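Local atomic coordinates of cytochrome P450 (PDB entry 3OFT), a protein that belongs to the cytochrome P450 family of haem proteins and holds a protoporphyrin IX containing iron within a largely helical fold. Residues D290-D294 with G295-R299; M82-I85 with P86-D90; E255-R258 with L259-R263; V120-K123 with L124-L128. All coordinates share one frame; numbering follows the deposited sequence.

Contact 1 of 4, residues D290-D294 with G295-R299; sequences DVDAD and GVTIR
Gly295 and Asp294 together form the two-residue loop of a beta hairpin, a type I' turn running from Ala293 to Val296. The positive phi angles of Asp294 (52°) and Gly295 (84°) are the evidence for this turn. Next, Val296 closes the turn as an antiparallel hydrogen-bonded pair with Ala293: Val296 N bonds to Ala293 O at 2.9 Å, and Ala293 N returns to Val296 O. Thr297 stands opposite Asp292 in a non-hydrogen-bonded pair, where the side chains do the bonding. Thr297 OG1 donates to Asp292 OD1 at 2.7 Å, from above the carboxylate plane, and Thr297 CG2, anti to the backbone N, comes 3.9 Å from Asp290 CB. Ile298 forms the second hydrogen-bonded pair, with Ile298 N 2.8 Å from Val291 O. On the side-chain level, Ile298 CB lies 4.3 Å from Val291 CB. At Arg299 the link is through water: one molecule donates to Asp290 OD1 and accepts from Arg299 NE at 3.2 Å, while Asp290 OD1 also receives the backbone N of Lys300. Asp294 is salt-bridged to Arg10 and Arg53. The face carrying Val291, Ala293, Val296 and Ile298 packs on Leu39 of strand 39-42, Trp49 of strand 48-51 and Leu60 of helix 54-62.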
loop_
_atom_site.group_PDB
_atom_site.type_symbol
_atom_site.label_atom_id
_atom_site.label_comp_id
_atom_site.label_asym_id
_atom_site.label_seq_id
_atom_site.Cartn_x
_atom_site.Cartn_y
_atom_site.Cartn_z
ATOM N N ASP A 290 2.305 -6.456 -27.658
ATOM C CA ASP A 290 3.766 -6.285 -27.511
ATOM C C ASP A 290 4.066 -4.833 -27.123
ATOM O O ASP A 290 3.347 -3.903 -27.553
ATOM C CB ASP A 290 4.517 -6.610 -28.808
ATOM C CG ASP A 290 4.417 -8.095 -29.218
ATOM O OD1 ASP A 290 4.004 -8.970 -28.416
ATOM O OD2 ASP A 290 4.786 -8.390 -30.377
ATOM N N VAL A 291 5.104 -4.636 -26.308
ATOM C CA VAL A 291 5.461 -3.293 -25.820
ATOM C C VAL A 291 6.965 -3.138 -25.907
ATOM O O VAL A 291 7.712 -3.834 -25.212
ATOM C CB VAL A 291 5.056 -3.047 -24.307
ATOM C CG1 VAL A 291 5.612 -1.687 -23.795
ATOM C CG2 VAL A 291 3.562 -3.125 -24.107
ATOM N N ASP A 292 7.414 -2.203 -26.728
ATOM C CA ASP A 292 8.824 -1.873 -26.761
ATOM C C ASP A 292 9.139 -0.929 -25.625
ATOM O O ASP A 292 8.395 0.049 -25.412
ATOM C CB ASP A 292 9.166 -1.154 -28.057
ATOM C CG ASP A 292 9.225 -2.097 -29.255
ATOM O OD1 ASP A 292 8.970 -3.317 -29.093
ATOM O OD2 ASP A 292 9.525 -1.596 -30.369
ATOM N N ALA A 293 10.258 -1.201 -24.950
ATOM C CA ALA A 293 10.665 -0.475 -23.763
ATOM C C ALA A 293 12.159 -0.677 -23.529
ATOM O O ALA A 293 12.660 -1.817 -23.532
ATOM C CB ALA A 293 9.876 -0.971 -22.558
ATOM N N ASP A 294 12.871 0.420 -23.302
ATOM C CA ASP A 294 14.296 0.375 -22.980
ATOM C C ASP A 294 15.135 -0.450 -23.974
ATOM O O ASP A 294 16.134 -1.063 -23.580
ATOM C CB ASP A 294 14.513 -0.167 -21.558
ATOM C CG ASP A 294 15.966 -0.016 -21.096
ATOM O OD1 ASP A 294 16.544 1.069 -21.330
ATOM O OD2 ASP A 294 16.532 -0.959 -20.501
ATOM N N GLY A 295 14.705 -0.505 -25.235
ATOM C CA GLY A 295 15.444 -1.253 -26.262
ATOM C C GLY A 295 15.172 -2.746 -26.357
ATOM O O GLY A 295 15.899 -3.478 -27.047
ATOM N N VAL A 296 14.152 -3.222 -25.650
ATOM C CA VAL A 296 13.703 -4.610 -25.779
ATOM C C VAL A 296 12.201 -4.599 -26.036
ATOM O O VAL A 296 11.590 -3.523 -26.081
ATOM C CB VAL A 296 14.046 -5.504 -24.556
ATOM C CG1 VAL A 296 15.564 -5.713 -24.425
ATOM C CG2 VAL A 296 13.418 -4.952 -23.243
ATOM N N THR A 297 11.625 -5.782 -26.248
ATOM C CA THR A 297 10.199 -5.933 -26.493
ATOM C C THR A 297 9.638 -6.902 -25.468
ATOM O O THR A 297 10.009 -8.086 -25.416
ATOM C CB THR A 297 9.885 -6.512 -27.884
ATOM O OG1 THR A 297 10.414 -5.644 -28.887
ATOM C CG2 THR A 297 8.360 -6.672 -28.104
ATOM N N ILE A 298 8.725 -6.382 -24.662
ATOM C CA ILE A 298 7.924 -7.225 -23.808
ATOM C C ILE A 298 6.869 -7.844 -24.733
ATOM O O ILE A 298 6.144 -7.130 -25.399
ATOM C CB ILE A 298 7.269 -6.387 -22.676
ATOM C CG1 ILE A 298 8.359 -5.774 -21.785
ATOM C CG2 ILE A 298 6.285 -7.266 -21.877
ATOM C CD1 ILE A 298 7.899 -4.642 -20.888
ATOM N N ARG A 299 6.797 -9.163 -24.800
ATOM C CA ARG A 299 5.836 -9.850 -25.686
ATOM C C ARG A 299 4.532 -10.151 -24.993
ATOM O O ARG A 299 4.527 -10.432 -23.781
ATOM C CB ARG A 299 6.426 -11.194 -26.164
ATOM C CG ARG A 299 7.680 -11.025 -27.047
ATOM C CD ARG A 299 8.109 -12.365 -27.673
ATOM N NE ARG A 299 7.134 -12.823 -28.655
ATOM C CZ ARG A 299 7.119 -14.034 -29.204
ATOM N NH1 ARG A 299 8.031 -14.940 -28.870
ATOM N NH2 ARG A 299 6.172 -14.339 -30.095
HETATM O O HOH W 1 4.284 -11.364 -29.190
HETATM O O HOH W 2 6.780 -10.341 -30.653
#

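Contact 2 of 4, residues M82-I85 with P86-D90; sequences MQFI and PLQQD. With HEM (protoporphyrin IX containing Fe), chain D.
Phe84 and Leu87 lie side by side, their CB atoms 3.9 Å apart, where the loop between helices 78-82 and 91-104 passes the haem propionates of this P450 fold. A cis peptide before Pro86 and a type I turn from Pro86 to Gln89 shape the loop. The turn is closed by Gln89 N on Pro86 O, and Gln88 N reaches back to Phe84 O at 3.2 Å, with an angle of 158° at the hydrogen.

Leu87 can be followed outward. Its CB touches Phe84 on one side and haem CAD, 4.1 Å away, on another. CG stands anti to the backbone N (chi1 -178°), and the two methyls then part: CD2 approaches Phe84 CD2 at 4.1 Å, obliquely to the ring, whereas CD1 goes to the haem, 3.7 Å from its CBA. One branch therefore packs on the loop and the other on a propionate arm. Met82 CB lies over one face of the Phe84 ring, offset toward the rim. Ile85 and Gln89 meet beside the turn, facing Phe97 of helix 91-104. At the far tip of Leu87, CD1 comes to 3.5 Å from haem O1A.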
loop_
_atom_site.group_PDB
_atom_site.type_symbol
_atom_site.label_atom_id
_atom_site.label_comp_id
_atom_site.label_asym_id
_atom_site.label_seq_id
_atom_site.Cartn_x
_atom_site.Cartn_y
_atom_site.Cartn_z
ATOM N N MET A 82 -8.596 -14.018 -6.353
ATOM C CA MET A 82 -8.998 -12.768 -5.701
ATOM C C MET A 82 -9.975 -11.921 -6.507
ATOM O O MET A 82 -10.889 -11.364 -5.915
ATOM C CB MET A 82 -7.791 -11.978 -5.203
ATOM C CG MET A 82 -7.103 -12.696 -4.015
ATOM S SD MET A 82 -8.122 -12.745 -2.516
ATOM C CE MET A 82 -6.963 -13.615 -1.458
ATOM N N GLN A 83 -9.796 -11.829 -7.830
ATOM C CA GLN A 83 -10.758 -11.132 -8.703
ATOM C C GLN A 83 -11.152 -9.770 -8.118
ATOM O O GLN A 83 -12.329 -9.375 -8.123
ATOM C CB GLN A 83 -12.015 -12.003 -8.944
ATOM C CG GLN A 83 -11.684 -13.293 -9.690
ATOM C CD GLN A 83 -11.417 -12.968 -11.122
ATOM O OE1 GLN A 83 -12.329 -12.619 -11.849
ATOM N NE2 GLN A 83 -10.146 -13.029 -11.528
ATOM N N PHE A 84 -10.151 -9.023 -7.666
ATOM C CA PHE A 84 -10.407 -7.722 -7.025
ATOM C C PHE A 84 -11.034 -6.694 -7.960
ATOM O O PHE A 84 -10.662 -6.565 -9.130
ATOM C CB PHE A 84 -9.087 -7.131 -6.529
ATOM C CG PHE A 84 -8.540 -7.781 -5.317
ATOM C CD1 PHE A 84 -9.296 -7.898 -4.172
ATOM C CD2 PHE A 84 -7.211 -8.209 -5.295
ATOM C CE1 PHE A 84 -8.764 -8.474 -3.021
ATOM C CE2 PHE A 84 -6.675 -8.766 -4.140
ATOM C CZ PHE A 84 -7.461 -8.896 -3.000
ATOM N N ILE A 85 -11.996 -5.949 -7.424
ATOM C CA ILE A 85 -12.585 -4.836 -8.165
ATOM C C ILE A 85 -12.310 -3.517 -7.394
ATOM O O ILE A 85 -12.599 -3.421 -6.192
ATOM C CB ILE A 85 -14.117 -5.011 -8.320
ATOM C CG1 ILE A 85 -14.432 -6.088 -9.362
ATOM C CG2 ILE A 85 -14.775 -3.673 -8.749
ATOM C CD1 ILE A 85 -15.989 -6.377 -9.390
ATOM N N PRO A 86 -11.782 -2.486 -8.078
ATOM C CA PRO A 86 -11.415 -2.331 -9.474
ATOM C C PRO A 86 -9.979 -2.803 -9.814
ATOM O O PRO A 86 -9.603 -2.719 -10.970
ATOM C CB PRO A 86 -11.549 -0.818 -9.706
ATOM C CG PRO A 86 -11.436 -0.205 -8.363
ATOM C CD PRO A 86 -11.556 -1.246 -7.314
ATOM N N LEU A 87 -9.214 -3.307 -8.830
ATOM C CA LEU A 87 -7.733 -3.421 -9.001
ATOM C C LEU A 87 -7.337 -4.229 -10.237
ATOM O O LEU A 87 -6.341 -3.922 -10.904
ATOM C CB LEU A 87 -7.057 -4.015 -7.748
ATOM C CG LEU A 87 -5.526 -4.173 -7.721
ATOM C CD1 LEU A 87 -4.796 -2.791 -7.774
ATOM C CD2 LEU A 87 -5.123 -4.944 -6.490
ATOM N N GLN A 88 -8.092 -5.292 -10.495
ATOM C CA GLN A 88 -7.740 -6.236 -11.567
ATOM C C GLN A 88 -8.490 -6.027 -12.851
ATOM O O GLN A 88 -8.359 -6.854 -13.749
ATOM C CB GLN A 88 -7.949 -7.676 -11.096
ATOM C CG GLN A 88 -6.885 -8.119 -10.090
ATOM C CD GLN A 88 -7.137 -9.548 -9.635
ATOM O OE1 GLN A 88 -6.984 -10.525 -10.399
ATOM N NE2 GLN A 88 -7.505 -9.675 -8.418
ATOM N N GLN A 89 -9.262 -4.942 -12.974
ATOM C CA GLN A 89 -9.990 -4.729 -14.235
ATOM C C GLN A 89 -9.258 -3.834 -15.222
ATOM O O GLN A 89 -8.399 -3.069 -14.824
ATOM C CB GLN A 89 -11.365 -4.153 -13.930
ATOM C CG GLN A 89 -12.116 -5.050 -12.931
ATOM C CD GLN A 89 -13.417 -4.405 -12.511
ATOM O OE1 GLN A 89 -13.434 -3.289 -12.000
ATOM N NE2 GLN A 89 -14.513 -5.103 -12.727
ATOM N N ASP A 90 -9.613 -3.950 -16.507
ATOM C CA ASP A 90 -9.066 -3.099 -17.558
ATOM C C ASP A 90 -10.172 -2.310 -18.254
ATOM O O ASP A 90 -11.350 -2.688 -18.180
ATOM C CB ASP A 90 -8.359 -3.946 -18.620
ATOM C CG ASP A 90 -7.178 -4.754 -18.066
ATOM O OD1 ASP A 90 -6.350 -4.232 -17.275
ATOM O OD2 ASP A 90 -7.041 -5.941 -18.480
HETATM C CHA HEM D . -4.591 1.043 -5.851
HETATM C CHB HEM D . -0.846 2.082 -2.920
HETATM C CHC HEM D . -3.939 2.934 0.686
HETATM C CHD HEM D . -7.469 0.920 -1.882
HETATM C C1A HEM D . -3.326 1.324 -5.370
HETATM C C2A HEM D . -2.130 1.344 -6.179
HETATM C C3A HEM D . -1.088 1.628 -5.405
HETATM C C4A HEM D . -1.584 1.768 -4.034
HETATM C CMA HEM D . 0.380 1.697 -5.896
HETATM C CAA HEM D . -2.075 1.125 -7.719
HETATM C CBA HEM D . -2.071 -0.365 -7.974
HETATM C CGA HEM D . -1.909 -0.697 -9.451
HETATM O O1A HEM D . -2.026 -1.912 -9.803
HETATM O O2A HEM D . -1.662 0.196 -10.321
HETATM C C1B HEM D . -1.347 2.424 -1.671
HETATM C C2B HEM D . -0.579 2.914 -0.555
HETATM C C3B HEM D . -1.460 3.148 0.438
HETATM C C4B HEM D . -2.786 2.808 -0.040
HETATM C CMB HEM D . 0.947 3.113 -0.575
HETATM C CAB HEM D . -1.266 3.642 1.874
HETATM C CBB HEM D . -0.059 3.895 2.413
HETATM C C1C HEM D . -5.186 2.485 0.362
HETATM C C2C HEM D . -6.397 2.598 1.163
HETATM C C3C HEM D . -7.374 1.993 0.430
HETATM C C4C HEM D . -6.831 1.596 -0.848
HETATM C CMC HEM D . -6.473 3.239 2.586
HETATM C CAC HEM D . -8.884 1.810 0.719
HETATM C CBC HEM D . -9.366 1.670 1.949
HETATM C C1D HEM D . -7.044 0.803 -3.164
HETATM C C2D HEM D . -7.869 0.294 -4.251
HETATM C C3D HEM D . -6.982 0.380 -5.479
HETATM C C4D HEM D . -5.706 0.876 -5.045
HETATM C CMD HEM D . -9.367 -0.171 -4.175
HETATM C CAD HEM D . -7.431 -0.039 -6.909
HETATM C CBD HEM D . -7.720 1.272 -7.660
HETATM C CGD HEM D . -7.974 0.870 -9.117
HETATM O O1D HEM D . -7.626 -0.247 -9.551
HETATM O O2D HEM D . -8.483 1.683 -9.895
HETATM N NA HEM D . -2.957 1.611 -4.055
HETATM N NB HEM D . -2.681 2.426 -1.321
HETATM N NC HEM D . -5.502 1.917 -0.862
HETATM N ND HEM D . -5.782 1.109 -3.662
HETATM FE FE HEM D . -4.246 1.836 -2.495
HETATM O O HOH W 3 -3.881 -0.444 -1.877
#

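Contact 3 of 4, residues E255-R258 with L259-R263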
loop_
_atom_site.group_PDB
_atom_site.type_symbol
_atom_site.label_atom_id
_atom_site.label_comp_id
_atom_site.label_asym_id
_atom_site.label_seq_id
_atom_site.Cartn_x
_atom_site.Cartn_y
_atom_site.Cartn_z
ATOM N N GLU A 255 15.831 15.061 15.104
ATOM C CA GLU A 255 15.648 16.457 14.619
ATOM C C GLU A 255 14.294 16.672 13.930
ATOM O O GLU A 255 13.732 17.777 14.014
ATOM C CB GLU A 255 16.790 16.911 13.699
ATOM C CG GLU A 255 16.819 16.295 12.250
ATOM C CD GLU A 255 17.476 14.902 12.154
ATOM O OE1 GLU A 255 17.579 14.191 13.171
ATOM O OE2 GLU A 255 17.892 14.499 11.035
ATOM N N ASP A 256 13.790 15.645 13.222
ATOM C CA ASP A 256 12.432 15.776 12.629
ATOM C C ASP A 256 11.336 15.657 13.657
ATOM O O ASP A 256 10.303 16.298 13.516
ATOM C CB ASP A 256 12.189 14.852 11.428
ATOM C CG ASP A 256 13.009 15.288 10.185
ATOM O OD1 ASP A 256 13.147 14.485 9.232
ATOM O OD2 ASP A 256 13.555 16.432 10.183
ATOM N N GLN A 257 11.527 14.861 14.724
ATOM C CA GLN A 257 10.523 14.880 15.797
ATOM C C GLN A 257 10.434 16.275 16.366
ATOM O O GLN A 257 9.326 16.814 16.621
ATOM C CB GLN A 257 10.924 13.953 16.971
ATOM C CG GLN A 257 10.793 12.483 16.696
ATOM C CD GLN A 257 11.223 11.630 17.899
ATOM O OE1 GLN A 257 12.016 10.703 17.737
ATOM N NE2 GLN A 257 10.698 11.929 19.081
ATOM N N ARG A 258 11.614 16.869 16.600
ATOM C CA ARG A 258 11.649 18.202 17.189
ATOM C C ARG A 258 11.021 19.202 16.252
ATOM O O ARG A 258 10.221 20.014 16.665
ATOM C CB ARG A 258 13.088 18.637 17.492
ATOM C CG ARG A 258 13.685 17.963 18.711
ATOM C CD ARG A 258 15.030 18.607 19.013
ATOM N NE ARG A 258 16.137 17.885 18.386
ATOM C CZ ARG A 258 16.699 16.808 18.928
ATOM N NH1 ARG A 258 16.251 16.342 20.093
ATOM N NH2 ARG A 258 17.695 16.194 18.308
ATOM N N LEU A 259 11.394 19.151 14.986
ATOM C CA LEU A 259 10.766 20.048 13.988
ATOM C C LEU A 259 9.242 20.013 13.978
ATOM O O LEU A 259 8.569 21.064 14.006
ATOM C CB LEU A 259 11.319 19.717 12.580
ATOM C CG LEU A 259 10.718 20.488 11.402
ATOM C CD1 LEU A 259 10.969 22.008 11.529
ATOM C CD2 LEU A 259 11.314 19.910 10.088
ATOM N N LEU A 260 8.665 18.808 13.916
ATOM C CA LEU A 260 7.223 18.685 13.786
ATOM C C LEU A 260 6.443 18.886 15.083
ATOM O O LEU A 260 5.233 19.137 15.043
ATOM C CB LEU A 260 6.820 17.373 13.075
ATOM C CG LEU A 260 7.479 17.168 11.716
ATOM C CD1 LEU A 260 7.200 15.730 11.197
ATOM C CD2 LEU A 260 7.000 18.209 10.716
ATOM N N ARG A 261 7.112 18.769 16.231
ATOM C CA ARG A 261 6.503 19.183 17.495
ATOM C C ARG A 261 6.516 20.708 17.683
ATOM O O ARG A 261 5.547 21.270 18.183
ATOM C CB ARG A 261 7.087 18.413 18.707
ATOM C CG ARG A 261 6.495 16.971 18.690
ATOM C CD ARG A 261 6.379 16.114 20.023
ATOM N NE ARG A 261 7.603 15.408 20.092
ATOM C CZ ARG A 261 7.876 14.108 20.077
ATOM N NH1 ARG A 261 7.016 13.064 20.176
ATOM N NH2 ARG A 261 9.157 13.895 20.024
ATOM N N GLU A 262 7.605 21.348 17.273
ATOM C CA GLU A 262 7.680 22.810 17.253
ATOM C C GLU A 262 6.734 23.430 16.212
ATOM O O GLU A 262 6.084 24.448 16.471
ATOM C CB GLU A 262 9.115 23.246 16.991
ATOM C CG GLU A 262 9.234 24.737 16.630
ATOM C CD GLU A 262 10.497 25.387 17.158
ATOM O OE1 GLU A 262 10.447 26.616 17.465
ATOM O OE2 GLU A 262 11.529 24.671 17.275
ATOM N N ARG A 263 6.676 22.828 15.026
ATOM C CA ARG A 263 5.883 23.392 13.938
ATOM C C ARG A 263 4.868 22.343 13.445
ATOM O O ARG A 263 5.087 21.676 12.444
ATOM C CB ARG A 263 6.832 23.905 12.819
ATOM C CG ARG A 263 7.382 25.353 13.074
ATOM C CD ARG A 263 6.352 26.347 12.505
ATOM N NE ARG A 263 6.821 27.720 12.417
ATOM C CZ ARG A 263 6.101 28.692 11.890
ATOM N NH1 ARG A 263 4.895 28.422 11.387
ATOM N NH2 ARG A 263 6.593 29.932 11.837
#
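The guanidinium of Arg261 and the side-chain amide of Gln257, one helical turn apart, lie side by side and point the same way. Their planes are steeply inclined, 76° apart, and the amide end approaches the guanidinium at its edge, near its plane, beside NH2. The same NH2 of Arg261 also comes 3.5 Å from Gln257 CB, so the guanidinium draws back along the earlier side chain. A bend at chi3 (-90°) turns the arginine this way, while its CB and CG pass Gln257 O, CG at 3.5 Å. Arg261 NH1 makes a weak hydrogen bond to the carbonyl O of Leu363.

The third flat group, the carboxylate of Asp256, lies alongside Leu259, with OD2 4.1 Å from Leu259 CD2; its OD1 is bonded to His249, so one oxygen faces a leucine methyl and the other is held by the imidazole. Leu260 places CG 3.5 Å from Asp256 O, close to the carbonyl oxygen that accepts its own N-H.

The backbone between them is regular alpha helix: Leu259 N, Leu260 N, Arg261 N and Glu262 N bond to the carbonyls of Glu255, Asp256, Gln257 and Arg258, at 2.9 to 3.0 Å. Arg263 leaves helical geometry, although its N still reaches Leu259 O. Leu259 rests on Leu266 and Phe326, Gln257 touches Glu368, and Leu260 meets Ile267 and Ala270 of helix 267-277, thereby joining helix 254-262 to the next helix of the chain.

Contact 4 of 4, residues V120-K123 with L124-L128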
loop_
_atom_site.group_PDB
_atom_site.type_symbol
_atom_site.label_atom_id
_atom_site.label_comp_id
_atom_site.label_asym_id
_atom_site.label_seq_id
_atom_site.Cartn_x
_atom_site.Cartn_y
_atom_site.Cartn_z
ATOM N N VAL A 120 -9.349 7.317 16.811
ATOM C CA VAL A 120 -8.846 5.941 16.783
ATOM C C VAL A 120 -7.320 5.899 16.988
ATOM O O VAL A 120 -6.818 5.099 17.803
ATOM C CB VAL A 120 -9.206 5.254 15.435
ATOM C CG1 VAL A 120 -8.374 4.002 15.240
ATOM C CG2 VAL A 120 -10.652 4.932 15.425
ATOM N N ALA A 121 -6.588 6.741 16.257
ATOM C CA ALA A 121 -5.126 6.816 16.432
ATOM C C ALA A 121 -4.781 7.243 17.861
ATOM O O ALA A 121 -3.877 6.673 18.496
ATOM C CB ALA A 121 -4.496 7.789 15.399
ATOM N N ARG A 122 -5.532 8.206 18.395
ATOM C CA ARG A 122 -5.255 8.700 19.753
ATOM C C ARG A 122 -5.471 7.639 20.810
ATOM O O ARG A 122 -4.643 7.482 21.730
ATOM C CB ARG A 122 -6.070 9.972 20.072
ATOM C CG ARG A 122 -5.906 10.445 21.546
ATOM C CD ARG A 122 -6.649 11.772 21.741
ATOM N NE ARG A 122 -6.252 12.428 22.983
ATOM C CZ ARG A 122 -6.511 13.703 23.268
ATOM N NH1 ARG A 122 -7.193 14.461 22.414
ATOM N NH2 ARG A 122 -6.090 14.222 24.412
ATOM N N LYS A 123 -6.584 6.913 20.696
ATOM C CA LYS A 123 -6.902 5.839 21.635
ATOM C C LYS A 123 -5.783 4.784 21.613
ATOM O O LYS A 123 -5.386 4.278 22.656
ATOM C CB LYS A 123 -8.260 5.203 21.282
ATOM C CG LYS A 123 -8.759 4.137 22.260
ATOM C CD LYS A 123 -10.040 3.461 21.764
ATOM C CE LYS A 123 -10.709 2.630 22.887
ATOM N NZ LYS A 123 -12.113 2.251 22.536
ATOM N N LEU A 124 -5.271 4.453 20.431
ATOM C CA LEU A 124 -4.253 3.395 20.329
ATOM C C LEU A 124 -2.896 3.859 20.867
ATOM O O LEU A 124 -2.205 3.111 21.606
ATOM C CB LEU A 124 -4.165 2.892 18.867
ATOM C CG LEU A 124 -3.229 1.705 18.573
ATOM C CD1 LEU A 124 -3.574 0.480 19.377
ATOM C CD2 LEU A 124 -3.262 1.409 17.081
ATOM N N MET A 125 -2.513 5.094 20.523
ATOM C CA MET A 125 -1.345 5.724 21.107
ATOM C C MET A 125 -1.397 5.745 22.639
ATOM O O MET A 125 -0.403 5.395 23.333
ATOM C CB MET A 125 -1.157 7.134 20.531
ATOM C CG MET A 125 0.043 7.875 21.020
ATOM S SD MET A 125 -0.255 8.725 22.602
ATOM C CE MET A 125 -1.516 9.928 22.090
ATOM N N GLU A 126 -2.519 6.189 23.178
ATOM C CA GLU A 126 -2.650 6.257 24.655
ATOM C C GLU A 126 -2.571 4.922 25.397
ATOM O O GLU A 126 -2.147 4.874 26.539
ATOM C CB GLU A 126 -3.916 6.982 25.042
ATOM C CG GLU A 126 -3.816 8.493 24.816
ATOM C CD GLU A 126 -5.177 9.170 24.964
ATOM O OE1 GLU A 126 -6.197 8.456 25.121
ATOM O OE2 GLU A 126 -5.218 10.414 24.896
ATOM N N SER A 127 -3.003 3.849 24.745
ATOM C CA SER A 127 -2.890 2.496 25.266
ATOM C C SER A 127 -1.411 2.058 25.348
ATOM O O SER A 127 -1.067 1.260 26.222
ATOM C CB SER A 127 -3.707 1.520 24.402
ATOM O OG SER A 127 -2.963 1.054 23.273
ATOM N N LEU A 128 -0.541 2.577 24.468
ATOM C CA LEU A 128 0.860 2.169 24.479
ATOM C C LEU A 128 1.778 3.072 25.302
ATOM O O LEU A 128 2.762 2.597 25.886
ATOM C CB LEU A 128 1.430 2.063 23.047
ATOM C CG LEU A 128 0.680 1.170 22.069
ATOM C CD1 LEU A 128 1.357 1.355 20.684
ATOM C CD2 LEU A 128 0.710 -0.294 22.542
#
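Arg122 and Glu126, one turn apart on helix 107-128, form a salt bridge in which Arg122 NE donates to Glu126 OE2 at 3.0 Å. The bond is fairly straight, 162° at the hydrogen. OE2 sits at the edge of the guanidinium, in its plane, yet the donor comes to that oxygen from above the carboxylate plane, and the two groups are turned steeply against each other, by 72°. An arginine chain extended from CG to NE, with CG anti to the backbone N (chi1 175°), carries NE out to this oxygen; on the way Arg122 CG passes 3.4 Å from Glu126 OE2.

The backbone acceptors are taken in order. Val120 O receives Leu124 N, Ala121 O receives Met125 N at 2.9 Å, Arg122 O receives Glu126 N, and Lys123 O receives Ser127 N at a longer 3.2 Å. Leu124 O is met by Ser127 OG at 2.8 Å; this hydroxyl, placed between the backbone N and the carbonyl carbon, folds back onto the helix. The backbone donors Ser127 N and Leu128 N reach Leu124 O weakly as well, and Leu128 N has a shorter bond to Met125 O at 3.0 Å.

Ala121 and Met125 pack on Val357, Glu361 and Trp362 of helix 348-365, while Val120 and Leu124 lie against Leu144 of helix 144-152, and Leu124 and Leu128 on Phe140 of helix 136-141.

Overall arrangement
Contact 2 comes first along the chain, closing the loop between helices 78-82 and 91-104 beside the haem. Contact 4 follows within the last turns of helix 107-128, contact 3 lies in helix 254-262, and contact 1 closes the hairpin at 291-298. Each is local and complete before the next begins; none nests or crosses. Contacts 3 and 4 lie on the same side of the chain's centre, about 20 Å between centres, and both touch residues of helix 348-365. Contacts 1 and 4 are on opposite sides, about 49 Å apart between centres. Contact 1 packs on residues of strands 39-42 and 48-51, whereas contact 2 meets helix 221-252.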